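Local coordinates for 3-methylaspartate ammonia-lyase (Citrobacter amalonaticus, PDB 1KKO) that catalyses the reversible, magnesium-dependent anti elimination of ammonia from (2S,3S)-3-methyl-L-aspartate to give mesaconate, working as a homodimer of the enolase superfamily, at the interface of chains A and B. Residues are numbered along the deposited sequence; one frame, centred on the assembly and turned at random. Chains: chain A/B, 3-methylaspartate ammonia-lyase.

Contact 1: the interface of chains A and B. Residues chain A 182, 186, 221, 225; chain B 30-33.
The B:Asp30–B:Ile33 turn lies against two chain A helices, 179-186 and 209-225; B:Gly31 takes a positive phi of 62° at the bend, and the next amide points at A:Asp182. That amide, B:Phe32 N, donates a nearly straight hydrogen bond of 2.9 Å to carboxylate oxygen OD2 of A:Asp182, on the anti lone pair, the one away from OD1. A:Arg221 takes the syn side of the same carboxylate, gripping side-on and somewhat out of the carboxylate plane: NE meets A:Asp182 OD1 at 2.7 Å and NH2 meets A:Asp182 OD2 at 2.9 Å. OD2 thus takes one donor from each subunit, and the pair joins helices 179-186 and 209-225 and probably steadies the guanidinium for its contact with chain B.

A:Arg221 bends at chi2 (68°), which brings its guanidinium alongside A:Asp182 with the far end facing chain B. There it meets the carboxylate of B:Asp30, whose plane stands 78° to its own. The salt bridge runs from A:Arg221 NH1 to B:Asp30 OD2 at 3.1 Å and comes from above the carboxylate plane. Further bonds to OD1 and to the backbone O of B:Asp30 are weak, so this grip is looser than the one on A:Asp182.

Beyond the polar set, B:Ile33 fits its ethyl arm between two leucines. Its CD1 methyl slides past A:Leu186, coming within 3.6 Å of A:Leu186 CD1. The side chains of A:Leu225 and B:Ile33 reach toward each other tip to tip, A:Leu225 CD2 coming to 3.8 Å from B:Ile33 CG1. The other methyl of A:Leu225, CD1, sits 3.5 Å above the guanidinium plane of A:Arg221, offset toward its rim.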
ATOM      1  N   ASP A 182      13.704  -5.937  10.174  1.00 15.02           N
ATOM      2  CA  ASP A 182      13.175  -5.528  11.475  1.00 15.50           C
ATOM      3  C   ASP A 182      11.663  -5.345  11.407  1.00 14.90           C
ATOM      4  O   ASP A 182      10.939  -5.793  12.297  1.00 14.90           O
ATOM      5  CB  ASP A 182      13.802  -4.221  11.945  1.00 16.29           C
ATOM      6  CG  ASP A 182      15.262  -4.354  12.283  1.00 17.51           C
ATOM      7  OD1 ASP A 182      15.777  -5.492  12.319  1.00 19.19           O
ATOM      8  OD2 ASP A 182      15.968  -3.344  12.520  1.00 19.00           O
ATOM      9  N   LEU A 186       8.897  -7.484  13.506  1.00 14.29           N
ATOM     10  CA  LEU A 186       7.890  -6.799  14.320  1.00 15.15           C
ATOM     11  C   LEU A 186       6.485  -7.230  13.948  1.00 14.81           C
ATOM     12  O   LEU A 186       5.606  -7.258  14.801  1.00 15.61           O
ATOM     13  CB  LEU A 186       7.989  -5.278  14.195  1.00 15.90           C
ATOM     14  CG  LEU A 186       9.155  -4.622  14.929  1.00 17.39           C
ATOM     15  CD1 LEU A 186       9.251  -3.143  14.630  1.00 19.17           C
ATOM     16  CD2 LEU A 186       9.014  -4.858  16.425  1.00 18.59           C
ATOM     17  N   ARG A 221      19.393 -11.789  13.688  1.00 20.14           N
ATOM     18  CA  ARG A 221      18.455 -10.704  13.941  1.00 19.71           C
ATOM     19  C   ARG A 221      17.110 -11.249  14.378  1.00 19.49           C
ATOM     20  O   ARG A 221      16.494 -10.738  15.310  1.00 19.16           O
ATOM     21  CB  ARG A 221      18.278  -9.850  12.688  1.00 19.62           C
ATOM     22  CG  ARG A 221      17.634  -8.505  12.943  1.00 19.61           C
ATOM     23  CD  ARG A 221      18.523  -7.557  13.740  1.00 19.75           C
ATOM     24  NE  ARG A 221      17.985  -6.206  13.792  1.00 20.40           N
ATOM     25  CZ  ARG A 221      18.484  -5.234  14.538  1.00 20.67           C
ATOM     26  NH1 ARG A 221      19.547  -5.451  15.309  1.00 21.74           N
ATOM     27  NH2 ARG A 221      17.918  -4.039  14.525  1.00 20.83           N
ATOM     28  N   LEU A 225      15.668 -10.442  18.029  1.00 26.96           N
ATOM     29  CA  LEU A 225      14.529  -9.529  18.151  1.00 27.25           C
ATOM     30  C   LEU A 225      13.169 -10.175  18.427  1.00 27.31           C
ATOM     31  O   LEU A 225      12.268  -9.514  18.945  1.00 26.98           O
ATOM     32  CB  LEU A 225      14.419  -8.664  16.888  1.00 27.45           C
ATOM     33  CG  LEU A 225      15.335  -7.443  16.796  1.00 28.74           C
ATOM     34  CD1 LEU A 225      16.794  -7.829  16.909  1.00 29.44           C
ATOM     35  CD2 LEU A 225      15.068  -6.702  15.493  1.00 29.38           C
TER
ATOM     36  N   ASP B  30      18.322   1.158  16.980  1.00 25.98           N
ATOM     37  CA  ASP B  30      19.052  -0.010  16.524  1.00 25.37           C
ATOM     38  C   ASP B  30      18.326  -0.482  15.282  1.00 23.90           C
ATOM     39  O   ASP B  30      17.303  -1.158  15.379  1.00 23.62           O
ATOM     40  CB  ASP B  30      19.070  -1.110  17.568  1.00 25.87           C
ATOM     41  CG  ASP B  30      19.748  -2.379  17.069  1.00 27.81           C
ATOM     42  OD1 ASP B  30      20.374  -2.359  15.989  1.00 29.76           O
ATOM     43  OD2 ASP B  30      19.707  -3.451  17.698  1.00 31.44           O
ATOM     44  N   GLY B  31      18.847  -0.135  14.117  1.00 22.71           N
ATOM     45  CA  GLY B  31      18.154  -0.457  12.886  1.00 22.04           C
ATOM     46  C   GLY B  31      16.816   0.267  12.905  1.00 21.26           C
ATOM     47  O   GLY B  31      16.768   1.477  13.093  1.00 21.27           O
ATOM     48  N   PHE B  32      15.724  -0.474  12.735  1.00 20.22           N
ATOM     49  CA  PHE B  32      14.385   0.122  12.723  1.00 19.81           C
ATOM     50  C   PHE B  32      13.793   0.216  14.124  1.00 21.30           C
ATOM     51  O   PHE B  32      12.802   0.913  14.341  1.00 21.20           O
ATOM     52  CB  PHE B  32      13.462  -0.721  11.834  1.00 18.79           C
ATOM     53  CG  PHE B  32      12.176  -0.027  11.430  1.00 17.03           C
ATOM     54  CD1 PHE B  32      12.183   1.028  10.536  1.00 16.73           C
ATOM     55  CD2 PHE B  32      10.967  -0.457  11.924  1.00 16.16           C
ATOM     56  CE1 PHE B  32      11.008   1.637  10.157  1.00 16.79           C
ATOM     57  CE2 PHE B  32       9.799   0.166  11.553  1.00 16.11           C
ATOM     58  CZ  PHE B  32       9.820   1.212  10.674  1.00 16.61           C
ATOM     59  N   ILE B  33      14.433  -0.459  15.072  1.00 22.66           N
ATOM     60  CA  ILE B  33      13.937  -0.574  16.436  1.00 24.14           C
ATOM     61  C   ILE B  33      14.409   0.601  17.302  1.00 25.02           C
ATOM     62  O   ILE B  33      15.517   1.088  17.128  1.00 24.92           O
ATOM     63  CB  ILE B  33      14.442  -1.929  17.025  1.00 24.58           C
ATOM     64  CG1 ILE B  33      14.019  -3.103  16.128  1.00 25.14           C
ATOM     65  CG2 ILE B  33      13.981  -2.125  18.464  1.00 25.62           C
ATOM     66  CD1 ILE B  33      12.531  -3.265  15.989  1.00 25.89           C
TER

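Contact 2: the interface of chains A and B. Residues chain A 30-33; chain B 179, 182, 221.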
ATOM      1  N   ASP A  30      21.111   8.553 -10.228  1.00 18.65           N
ATOM      2  CA  ASP A  30      21.114   9.868  -9.638  1.00 18.19           C
ATOM      3  C   ASP A  30      19.846   9.856  -8.811  1.00 16.32           C
ATOM      4  O   ASP A  30      18.737   9.950  -9.353  1.00 15.92           O
ATOM      5  CB  ASP A  30      21.057  10.938 -10.713  1.00 19.32           C
ATOM      6  CG  ASP A  30      21.204  12.340 -10.154  1.00 22.00           C
ATOM      7  OD1 ASP A  30      20.632  12.629  -9.086  1.00 21.62           O
ATOM      8  OD2 ASP A  30      21.899  13.222 -10.718  1.00 25.96           O
ATOM      9  N   GLY A  31      20.006   9.712  -7.510  1.00 15.38           N
ATOM     10  CA  GLY A  31      18.866   9.538  -6.635  1.00 14.91           C
ATOM     11  C   GLY A  31      18.137   8.260  -7.023  1.00 14.53           C
ATOM     12  O   GLY A  31      18.744   7.194  -7.114  1.00 15.14           O
ATOM     13  N   PHE A  32      16.836   8.373  -7.275  1.00 13.76           N
ATOM     14  CA  PHE A  32      16.018   7.224  -7.667  1.00 13.39           C
ATOM     15  C   PHE A  32      16.043   6.963  -9.163  1.00 13.90           C
ATOM     16  O   PHE A  32      15.493   5.964  -9.630  1.00 14.85           O
ATOM     17  CB  PHE A  32      14.575   7.520  -7.264  1.00 13.02           C
ATOM     18  CG  PHE A  32      13.677   6.315  -7.193  1.00 13.02           C
ATOM     19  CD1 PHE A  32      13.866   5.340  -6.231  1.00 12.71           C
ATOM     20  CD2 PHE A  32      12.606   6.182  -8.058  1.00 12.41           C
ATOM     21  CE1 PHE A  32      13.018   4.256  -6.152  1.00 13.92           C
ATOM     22  CE2 PHE A  32      11.757   5.101  -7.967  1.00 12.64           C
ATOM     23  CZ  PHE A  32      11.974   4.136  -7.021  1.00 13.24           C
ATOM     24  N   ILE A  33      16.678   7.851  -9.915  1.00 14.61           N
ATOM     25  CA  ILE A  33      16.648   7.818 -11.363  1.00 15.83           C
ATOM     26  C   ILE A  33      17.854   7.079 -11.923  1.00 16.44           C
ATOM     27  O   ILE A  33      18.981   7.397 -11.575  1.00 17.93           O
ATOM     28  CB  ILE A  33      16.633   9.286 -11.917  1.00 16.23           C
ATOM     29  CG1 ILE A  33      15.533  10.113 -11.248  1.00 16.55           C
ATOM     30  CG2 ILE A  33      16.493   9.290 -13.431  1.00 17.24           C
ATOM     31  CD1 ILE A  33      14.161   9.514 -11.371  1.00 17.25           C
TER
ATOM     32  N   ILE B 179      14.982  10.700  -2.145  1.00 13.26           N
ATOM     33  CA  ILE B 179      14.537   9.652  -3.050  1.00 14.13           C
ATOM     34  C   ILE B 179      13.037   9.733  -3.324  1.00 13.05           C
ATOM     35  O   ILE B 179      12.598   9.588  -4.458  1.00 12.70           O
ATOM     36  CB  ILE B 179      14.933   8.269  -2.472  1.00 15.23           C
ATOM     37  CG1 ILE B 179      16.460   8.112  -2.463  1.00 17.72           C
ATOM     38  CG2 ILE B 179      14.218   7.154  -3.218  1.00 16.62           C
ATOM     39  CD1 ILE B 179      17.099   8.158  -3.799  1.00 20.56           C
ATOM     40  N   ASP B 182      11.897  12.115  -6.023  1.00 11.38           N
ATOM     41  CA  ASP B 182      12.001  11.622  -7.393  1.00 11.54           C
ATOM     42  C   ASP B 182      10.798  10.752  -7.755  1.00 11.20           C
ATOM     43  O   ASP B 182      10.272  10.852  -8.857  1.00 11.20           O
ATOM     44  CB  ASP B 182      13.268  10.798  -7.598  1.00 11.81           C
ATOM     45  CG  ASP B 182      14.529  11.593  -7.480  1.00 12.34           C
ATOM     46  OD1 ASP B 182      14.458  12.845  -7.461  1.00 14.42           O
ATOM     47  OD2 ASP B 182      15.648  11.013  -7.414  1.00 13.74           O
ATOM     48  N   ARG B 221      15.113  20.144  -8.062  1.00 12.13           N
ATOM     49  CA  ARG B 221      14.904  18.761  -8.478  1.00 12.11           C
ATOM     50  C   ARG B 221      13.648  18.642  -9.335  1.00 11.64           C
ATOM     51  O   ARG B 221      13.644  17.980 -10.373  1.00 12.52           O
ATOM     52  CB  ARG B 221      14.816  17.841  -7.257  1.00 11.90           C
ATOM     53  CG  ARG B 221      14.956  16.363  -7.581  1.00 11.63           C
ATOM     54  CD  ARG B 221      16.373  15.979  -7.937  1.00 12.20           C
ATOM     55  NE  ARG B 221      16.511  14.544  -8.104  1.00 13.28           N
ATOM     56  CZ  ARG B 221      17.599  13.959  -8.571  1.00 13.90           C
ATOM     57  NH1 ARG B 221      18.677  14.668  -8.893  1.00 16.32           N
ATOM     58  NH2 ARG B 221      17.616  12.645  -8.700  1.00 13.79           N
TER
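B:Arg221, B:Ile179 and A:Phe32 carry this patch, where the chain A turn 30-33 packs on chain B helices 179-186 and 209-225. B:Arg221 meets A:Asp30 end-on, with both terminal nitrogens converging on one carboxylate oxygen: NH1 lies 2.8 Å and NH2 3.0 Å from A:Asp30 OD1. Both come from the same face, about 48° out of the carboxylate plane, while OD1 stays close to the guanidinium plane. The two flat groups are turned 38° apart. NH2 also makes a weak bond to the backbone O of A:Asp30. Along the NE/NH2 edge of the guanidinium, B:Asp182 takes NE with OD1 and NH2 with OD2, fixing the guanidinium's rotation and probably balancing its charge together with A:Asp30.

B:Ile179, one helical turn before B:Asp182, works with both branches. On its ethyl arm, B:Ile179 CD1 presses on the peptide after A:Gly31, 3.4 Å from A:Gly31 C, the carbonyl carbon. B:Ile179 CG2 meets A:Phe32 CD1 at 3.5 Å; the two side chains cross at about a right angle. With its CG anti to the backbone N (chi1 -162°), A:Phe32 carries its ring toward the isoleucine. A:Phe32 CB stays over B:Asp182 CB, 3.5 Å away, beside the amide that binds the carboxylate. The peptide between A:Gly31 and A:Phe32 is thus held by its N-H and packed by a methyl: B:Asp182 OD2 accepts from A:Phe32 N at 2.9 Å, and B:Ile179 CD1 lies 3.5 Å from the same nitrogen.

Contacts 1 and 2 are twins across the two-fold axis of the homodimer, their C-alpha centres about 27 Å apart. Each subunit lends its 30-33 turn to one and its helices 179-186 and 209-225 to the other, so the pair ties the chains together reciprocally. The A:Asp182–A:Arg221 and B:Asp182–B:Arg221 pairings are nearly identical; the carboxylate of residue 30 is turned differently, B:Asp30 being met mainly through OD2 in contact 1 and A:Asp30 through OD1 in contact 2. Their centres lie about 26 and 24 Å from the catalytic base A:Lys331, which suggests a role in dimer assembly rather than direct chemistry.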